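Local coordinates for protein ceramide very long chain fatty acid hydroxylase SCS7 (Saccharomyces cerevisiae, PDB 4ZR1) that hydroxylates very long chain fatty acids of ceramides, probably at C-2, drawing electrons from cytochrome b5 and probably using a two-metal centre in a membrane-embedded fold, at residues L32-E35 with E36-S39; Y250-E253 with H254-N258; W270-F274 with G275-G279. All coordinates share one frame; numbering follows the deposited sequence.

Contact 1 (L32-E35 with E36-S39); sequences LPAE and EKLS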
loop_
_atom_site.group_PDB
_atom_site.type_symbol
_atom_site.label_atom_id
_atom_site.label_comp_id
_atom_site.label_asym_id
_atom_site.label_seq_id
_atom_site.Cartn_x
_atom_site.Cartn_y
_atom_site.Cartn_z
ATOM N N LEU A 32 1.039 14.658 13.193
ATOM C CA LEU A 32 1.078 15.053 11.790
ATOM C C LEU A 32 1.229 16.561 11.635
ATOM O O LEU A 32 0.632 17.321 12.395
ATOM C CB LEU A 32 -0.196 14.584 11.076
ATOM C CG LEU A 32 -0.552 13.112 11.298
ATOM C CD1 LEU A 32 -1.795 12.700 10.519
ATOM C CD2 LEU A 32 0.629 12.233 10.942
ATOM N N PRO A 33 2.034 16.995 10.654
ATOM C CA PRO A 33 2.170 18.410 10.304
ATOM C C PRO A 33 1.050 18.858 9.375
ATOM O O PRO A 33 0.067 18.135 9.204
ATOM C CB PRO A 33 3.523 18.461 9.597
ATOM C CG PRO A 33 3.610 17.141 8.922
ATOM C CD PRO A 33 2.939 16.149 9.854
ATOM N N ALA A 34 1.207 20.037 8.779
ATOM C CA ALA A 34 0.195 20.587 7.886
ATOM C C ALA A 34 0.107 19.770 6.609
ATOM O O ALA A 34 1.109 19.223 6.146
ATOM C CB ALA A 34 0.505 22.046 7.561
ATOM N N GLU A 35 -1.093 19.694 6.050
ATOM C CA GLU A 35 -1.336 19.011 4.791
ATOM C C GLU A 35 -0.322 19.409 3.692
ATOM O O GLU A 35 0.136 18.563 2.931
ATOM C CB GLU A 35 -2.789 19.289 4.350
ATOM C CG GLU A 35 -2.957 19.597 2.880
ATOM C CD GLU A 35 -4.356 20.054 2.543
ATOM O OE1 GLU A 35 -5.267 19.847 3.378
ATOM O OE2 GLU A 35 -4.539 20.641 1.453
ATOM N N GLU A 36 0.049 20.686 3.639
ATOM C CA GLU A 36 0.864 21.211 2.548
ATOM C C GLU A 36 2.355 21.004 2.763
ATOM O O GLU A 36 3.150 21.216 1.840
ATOM C CB GLU A 36 0.586 22.691 2.347
ATOM C CG GLU A 36 0.416 23.063 0.890
ATOM C CD GLU A 36 -0.566 22.133 0.190
ATOM O OE1 GLU A 36 -1.695 21.999 0.708
ATOM O OE2 GLU A 36 -0.225 21.529 -0.858
ATOM N N LYS A 37 2.731 20.581 3.970
ATOM C CA LYS A 37 4.100 20.137 4.233
ATOM C C LYS A 37 4.339 18.723 3.695
ATOM O O LYS A 37 5.475 18.241 3.668
ATOM C CB LYS A 37 4.412 20.188 5.729
ATOM C CG LYS A 37 4.675 21.583 6.251
ATOM C CD LYS A 37 5.269 21.547 7.636
ATOM C CE LYS A 37 5.675 22.933 8.074
ATOM N NZ LYS A 37 4.502 23.840 8.058
ATOM N N LEU A 38 3.269 18.068 3.258
ATOM C CA LEU A 38 3.379 16.719 2.730
ATOM C C LEU A 38 3.505 16.684 1.208
ATOM O O LEU A 38 3.623 15.607 0.623
ATOM C CB LEU A 38 2.186 15.874 3.172
ATOM C CG LEU A 38 2.136 15.607 4.676
ATOM C CD1 LEU A 38 1.065 14.582 4.994
ATOM C CD2 LEU A 38 3.494 15.152 5.185
ATOM N N SER A 39 3.482 17.855 0.576
ATOM C CA SER A 39 3.699 17.959 -0.866
ATOM C C SER A 39 4.912 18.828 -1.187
ATOM O O SER A 39 5.131 19.213 -2.343
ATOM C CB SER A 39 2.457 18.515 -1.566
ATOM O OG SER A 39 1.413 17.556 -1.592
#
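Ala34 and Lys37 are joined through their backbones, Lys37 N giving a hydrogen bond to Ala34 O at 3.0 Å. The next residue pair repeats the pattern: Leu38 N reaches Glu35 O at 3.2 Å. Both bonds span three residues, the evidence for a 3-10 turn rather than an alpha-helical one, and the position of both donors well above the carbonyl plane is consistent with it. These two successive bonds make the inner side of the turn the firmly held part of the contact.

Apolar packing is thinner. The C-gamma-endo ring of Pro33 sets its CG 4.2 Å from CD2 of Leu38, while its CB meets the aliphatic CD of Lys37 at 4.1 Å, beside the lysine chain rather than at its amine. With CG anti to the carbonyl carbon (chi1 -67°), Leu38 turns its CD2 branch toward Pro33.

The outer side is exposed and loose. Glu35 and Glu36 run side by side, OE2 of Glu35 lying 3.2 Å from OE1 of Glu36, the carboxylate planes 68° apart; two like charges so placed would probably repel unless solvent screens them.

The turn lies in the loop that precedes helix 44-51, and its leucines lean on helix 242-256: Leu32 on Leu252 and Glu253, Leu38 on Tyr256.

Contact 2 (Y250-E253 with H254-N258); sequences YHLE and HHYKN. With ZN (zinc ion), chain C; ZN (zinc ion), chain D.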
loop_
_atom_site.group_PDB
_atom_site.type_symbol
_atom_site.label_atom_id
_atom_site.label_comp_id
_atom_site.label_asym_id
_atom_site.label_seq_id
_atom_site.Cartn_x
_atom_site.Cartn_y
_atom_site.Cartn_z
ATOM N N TYR A 250 -5.480 8.343 11.052
ATOM C CA TYR A 250 -4.978 7.041 11.472
ATOM C C TYR A 250 -4.013 6.449 10.455
ATOM O O TYR A 250 -2.914 6.004 10.794
ATOM C CB TYR A 250 -6.151 6.086 11.699
ATOM C CG TYR A 250 -5.758 4.742 12.250
ATOM C CD1 TYR A 250 -5.535 4.569 13.607
ATOM C CD2 TYR A 250 -5.629 3.641 11.415
ATOM C CE1 TYR A 250 -5.192 3.337 14.121
ATOM C CE2 TYR A 250 -5.278 2.402 11.915
ATOM C CZ TYR A 250 -5.058 2.254 13.270
ATOM O OH TYR A 250 -4.711 1.018 13.772
ATOM N N HIS A 251 -4.423 6.447 9.196
ATOM C CA HIS A 251 -3.592 5.861 8.162
ATOM C C HIS A 251 -2.337 6.692 7.901
ATOM O O HIS A 251 -1.251 6.149 7.695
ATOM C CB HIS A 251 -4.372 5.699 6.867
ATOM C CG HIS A 251 -3.528 5.209 5.737
ATOM N ND1 HIS A 251 -2.978 3.947 5.718
ATOM C CD2 HIS A 251 -3.091 5.827 4.618
ATOM C CE1 HIS A 251 -2.259 3.800 4.623
ATOM N NE2 HIS A 251 -2.312 4.924 3.937
ATOM N N LEU A 252 -2.493 8.009 7.900
ATOM C CA LEU A 252 -1.366 8.902 7.687
ATOM C C LEU A 252 -0.317 8.738 8.780
ATOM O O LEU A 252 0.874 8.936 8.536
ATOM C CB LEU A 252 -1.844 10.351 7.620
ATOM C CG LEU A 252 -1.917 10.987 6.229
ATOM C CD1 LEU A 252 -2.442 10.030 5.193
ATOM C CD2 LEU A 252 -2.794 12.214 6.272
ATOM N N GLU A 253 -0.749 8.370 9.984
ATOM C CA GLU A 253 0.211 8.137 11.058
ATOM C C GLU A 253 0.977 6.840 10.816
ATOM O O GLU A 253 2.102 6.677 11.289
ATOM C CB GLU A 253 -0.478 8.105 12.421
ATOM C CG GLU A 253 -0.871 9.469 12.941
ATOM C CD GLU A 253 -1.464 9.403 14.330
ATOM O OE1 GLU A 253 -1.482 8.299 14.923
ATOM O OE2 GLU A 253 -1.914 10.457 14.825
ATOM N N HIS A 254 0.366 5.919 10.079
ATOM C CA HIS A 254 1.068 4.710 9.675
ATOM C C HIS A 254 2.249 5.074 8.771
ATOM O O HIS A 254 3.272 4.394 8.737
ATOM C CB HIS A 254 0.123 3.751 8.954
ATOM C CG HIS A 254 0.828 2.655 8.223
ATOM N ND1 HIS A 254 1.219 1.483 8.836
ATOM C CD2 HIS A 254 1.236 2.563 6.936
ATOM C CE1 HIS A 254 1.831 0.713 7.955
ATOM N NE2 HIS A 254 1.853 1.345 6.794
ATOM N N HIS A 255 2.084 6.166 8.041
ATOM C CA HIS A 255 3.105 6.678 7.150
ATOM C C HIS A 255 4.134 7.555 7.879
ATOM O O HIS A 255 5.335 7.329 7.777
ATOM C CB HIS A 255 2.447 7.474 6.020
ATOM C CG HIS A 255 1.867 6.619 4.936
ATOM N ND1 HIS A 255 2.644 5.983 3.993
ATOM C CD2 HIS A 255 0.584 6.297 4.645
ATOM C CE1 HIS A 255 1.868 5.300 3.171
ATOM N NE2 HIS A 255 0.613 5.474 3.544
ATOM N N TYR A 256 3.661 8.552 8.619
ATOM C CA TYR A 256 4.547 9.584 9.145
ATOM C C TYR A 256 4.794 9.513 10.651
ATOM O O TYR A 256 5.198 10.504 11.254
ATOM C CB TYR A 256 3.988 10.963 8.806
ATOM C CG TYR A 256 3.661 11.160 7.348
ATOM C CD1 TYR A 256 4.639 11.558 6.438
ATOM C CD2 TYR A 256 2.372 10.959 6.879
ATOM C CE1 TYR A 256 4.333 11.741 5.098
ATOM C CE2 TYR A 256 2.060 11.139 5.554
ATOM C CZ TYR A 256 3.038 11.529 4.666
ATOM O OH TYR A 256 2.704 11.705 3.349
ATOM N N LYS A 257 4.564 8.355 11.261
ATOM C CA LYS A 257 4.792 8.212 12.697
ATOM C C LYS A 257 5.247 6.804 13.086
ATOM O O LYS A 257 6.271 6.636 13.761
ATOM C CB LYS A 257 3.525 8.578 13.467
ATOM C CG LYS A 257 3.653 8.471 14.972
ATOM C CD LYS A 257 2.407 9.014 15.648
ATOM C CE LYS A 257 2.522 8.993 17.161
ATOM N NZ LYS A 257 1.290 9.559 17.782
ATOM N N ASN A 258 4.487 5.798 12.657
ATOM C CA ASN A 258 4.787 4.410 12.995
ATOM C C ASN A 258 4.219 3.440 11.957
ATOM O O ASN A 258 3.000 3.330 11.813
ATOM C CB ASN A 258 4.231 4.077 14.390
ATOM C CG ASN A 258 4.841 2.814 14.988
ATOM O OD1 ASN A 258 5.043 1.815 14.298
ATOM N ND2 ASN A 258 5.144 2.864 16.283
HETATM ZN ZN ZN C . -0.871 4.933 2.252
HETATM ZN ZN ZN D . 2.314 0.340 4.949
#
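Tyr256 N closes an i to i+4 helical turn onto Leu252 O at 2.8 Å, in the carbonyl plane, where the bonds just before it are weak, and two residues on Asn258 N reaches back to Glu253 O at 2.9 Å, almost straight off the carbonyl as the chain leaves the helix. Around this turn the imidazoles of His251, His254 and His255 gather on the metal side. NE2 of His251 binds one zinc ion at 2.2 Å, and NE2 of His255, one turn later, binds the same ion at 2.0 Å. The two rings form an offset edge-to-face pair, the edge of His255 toward the face of His251, with planes at 86°. Different first torsions bring them together: CG of His251 is anti to the backbone N (chi1 175°), whereas that of His255 is anti to the carbonyl carbon (chi1 -79°). His254 serves the second zinc ion through NE2 at 2.1 Å, its ND1 being hydrogen-bonded to Leu261.

Away from the metals, Tyr256 lies alongside Leu252, its CE2 4.0 Å from CG of Leu252, and the edge of its ring faces Leu252 O. With an alanine at Tyr256, Leu252 would probably lose its aromatic neighbour and Leu38 of the 32-39 turn the ring it packs on. Glu253 and Lys257 run parallel, but OE1 of Glu253 and NZ of Lys257 stay 4.2 Å apart, beyond a salt bridge; Glu253 OE2 instead forms one with Lys249, while Lys257 NZ is hydrogen-bonded to Lys30.

His177, His232 and His236 complete the first zinc site, and His150, His155, His174 and His178 the second. The spacing His-X-X-His-His is a histidine box of this hydroxylase family, here feeding both metals of a likely catalytic dimetal centre.

Contact 3 (W270-F274 with G275-G279); sequences WDEVF and GTYLG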
loop_
_atom_site.group_PDB
_atom_site.type_symbol
_atom_site.label_atom_id
_atom_site.label_comp_id
_atom_site.label_asym_id
_atom_site.label_seq_id
_atom_site.Cartn_x
_atom_site.Cartn_y
_atom_site.Cartn_z
ATOM N N TRP A 270 -9.246 -4.888 12.657
ATOM C CA TRP A 270 -8.293 -5.972 12.834
ATOM C C TRP A 270 -7.016 -5.531 13.550
ATOM O O TRP A 270 -6.250 -6.373 14.030
ATOM C CB TRP A 270 -7.957 -6.593 11.476
ATOM C CG TRP A 270 -9.151 -7.179 10.814
ATOM C CD1 TRP A 270 -9.789 -6.711 9.705
ATOM C CD2 TRP A 270 -9.883 -8.332 11.240
ATOM N NE1 TRP A 270 -10.864 -7.509 9.399
ATOM C CE2 TRP A 270 -10.945 -8.513 10.333
ATOM C CE3 TRP A 270 -9.743 -9.233 12.307
ATOM C CZ2 TRP A 270 -11.859 -9.561 10.452
ATOM C CZ3 TRP A 270 -10.647 -10.272 12.424
ATOM C CH2 TRP A 270 -11.692 -10.428 11.501
ATOM N N ASP A 271 -6.781 -4.223 13.615
ATOM C CA ASP A 271 -5.663 -3.696 14.393
ATOM C C ASP A 271 -5.936 -3.914 15.873
ATOM O O ASP A 271 -5.058 -4.289 16.652
ATOM C CB ASP A 271 -5.448 -2.209 14.116
ATOM C CG ASP A 271 -4.496 -1.960 12.965
ATOM O OD1 ASP A 271 -3.537 -2.749 12.802
ATOM O OD2 ASP A 271 -4.716 -0.979 12.219
ATOM N N GLU A 272 -7.178 -3.669 16.248
ATOM C CA GLU A 272 -7.588 -3.804 17.627
ATOM C C GLU A 272 -7.571 -5.284 18.024
ATOM O O GLU A 272 -6.974 -5.667 19.029
ATOM C CB GLU A 272 -8.964 -3.181 17.805
ATOM C CG GLU A 272 -9.035 -2.145 18.895
ATOM C CD GLU A 272 -10.087 -1.075 18.626
ATOM O OE1 GLU A 272 -11.162 -1.425 18.096
ATOM O OE2 GLU A 272 -9.884 0.094 19.026
ATOM N N VAL A 273 -8.198 -6.106 17.192
ATOM C CA VAL A 273 -8.253 -7.550 17.380
ATOM C C VAL A 273 -6.871 -8.176 17.583
ATOM O O VAL A 273 -6.686 -8.986 18.489
ATOM C CB VAL A 273 -8.936 -8.222 16.172
ATOM C CG1 VAL A 273 -8.867 -9.731 16.276
ATOM C CG2 VAL A 273 -10.374 -7.736 16.026
ATOM N N PHE A 274 -5.902 -7.793 16.748
ATOM C CA PHE A 274 -4.573 -8.414 16.778
ATOM C C PHE A 274 -3.519 -7.541 17.433
ATOM O O PHE A 274 -2.318 -7.780 17.285
ATOM C CB PHE A 274 -4.110 -8.771 15.371
ATOM C CG PHE A 274 -4.949 -9.805 14.706
ATOM C CD1 PHE A 274 -4.898 -11.127 15.121
ATOM C CD2 PHE A 274 -5.745 -9.475 13.630
ATOM C CE1 PHE A 274 -5.662 -12.104 14.492
ATOM C CE2 PHE A 274 -6.511 -10.446 12.986
ATOM C CZ PHE A 274 -6.470 -11.762 13.419
ATOM N N GLY A 275 -3.979 -6.524 18.149
ATOM C CA GLY A 275 -3.102 -5.693 18.949
ATOM C C GLY A 275 -2.010 -5.007 18.156
ATOM O O GLY A 275 -0.831 -5.113 18.488
ATOM N N THR A 276 -2.403 -4.314 17.095
ATOM C CA THR A 276 -1.482 -3.464 16.360
ATOM C C THR A 276 -2.086 -2.080 16.177
ATOM O O THR A 276 -1.639 -1.318 15.324
ATOM C CB THR A 276 -1.120 -4.050 14.973
ATOM O OG1 THR A 276 -2.318 -4.334 14.238
ATOM C CG2 THR A 276 -0.291 -5.321 15.115
ATOM N N TYR A 277 -3.108 -1.766 16.973
ATOM C CA TYR A 277 -3.766 -0.462 16.904
ATOM C C TYR A 277 -2.739 0.669 17.019
ATOM O O TYR A 277 -1.694 0.512 17.653
ATOM C CB TYR A 277 -4.833 -0.329 18.001
ATOM C CG TYR A 277 -5.630 0.961 17.922
ATOM C CD1 TYR A 277 -6.538 1.173 16.890
ATOM C CD2 TYR A 277 -5.484 1.959 18.881
ATOM C CE1 TYR A 277 -7.268 2.344 16.806
ATOM C CE2 TYR A 277 -6.213 3.139 18.804
ATOM C CZ TYR A 277 -7.103 3.321 17.763
ATOM O OH TYR A 277 -7.833 4.481 17.669
ATOM N N LEU A 278 -3.033 1.797 16.384
ATOM C CA LEU A 278 -2.133 2.942 16.408
ATOM C C LEU A 278 -2.711 4.044 17.296
ATOM O O LEU A 278 -3.292 5.013 16.806
ATOM C CB LEU A 278 -1.889 3.449 14.982
ATOM C CG LEU A 278 -0.736 4.426 14.746
ATOM C CD1 LEU A 278 0.539 3.907 15.376
ATOM C CD2 LEU A 278 -0.540 4.646 13.254
ATOM N N GLY A 279 -2.554 3.882 18.608
ATOM C CA GLY A 279 -3.121 4.810 19.576
ATOM C C GLY A 279 -2.366 6.123 19.658
ATOM O O GLY A 279 -1.367 6.303 18.964
#
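Asp271 and Thr276 carry the hydrogen bonding, through backbone and side chain alike. In the backbone, Thr276 N reaches Asp271 O at 2.7 Å with an N-H...O angle of 166°, and Gly275 N reaches Glu272 O at 3.2 Å. This nested pair, with Gly275 at a positive phi of 59° that a residue with a CB adopts less readily, is a Schellman motif that ends helix 269-273.

Between side chains, OG1 of Thr276 donates to OD1 of Asp271, though the modelled 2.5 Å is doubtfully short. Its chi1 of 54° sets OG1 between the backbone N and the carbonyl carbon, where it meets the aspartate nearly at a right angle; OG1 is also hydrogen-bonded to the hydroxyl of Tyr147. OD1 also accepts from Phe263 N, while OD2 takes Gly264 N and the hydroxyl of Tyr250.

A looser, non-bonded approach sets OE2 of Glu272 over one face of Tyr277, offset toward the rim and 4.1 Å from CE1. In ring packing, Trp268 meets the same tyrosine edge-to-face.

Several donors converge on one buried carboxylate, so its charge is probably well compensated, and Asp271 ties the helix end to the backbone of Phe263 and Gly264 and, through Tyr250, to helix 242-256.

In the fold
Contact 2 is the buried core of the set, contact 1 is a surface turn, and contact 3 is intermediate, with Asp271 and Thr276 buried and Glu272, Phe274 and Gly275 exposed. All three meet at helix 242-256: contact 1 rests on it by side-chain packing, whereas contact 3 reaches it through probable hydrogen bonds of the Tyr250 hydroxyl and through packing of Tyr277 and Leu278. Contacts 1 and 3 do not touch, their nearest atoms about 8 Å apart. Chemistry follows place. Metal coordination marks the interior, a buried carboxylate with several donors marks the helix end, and backbone turns with exposed charges mark the surface.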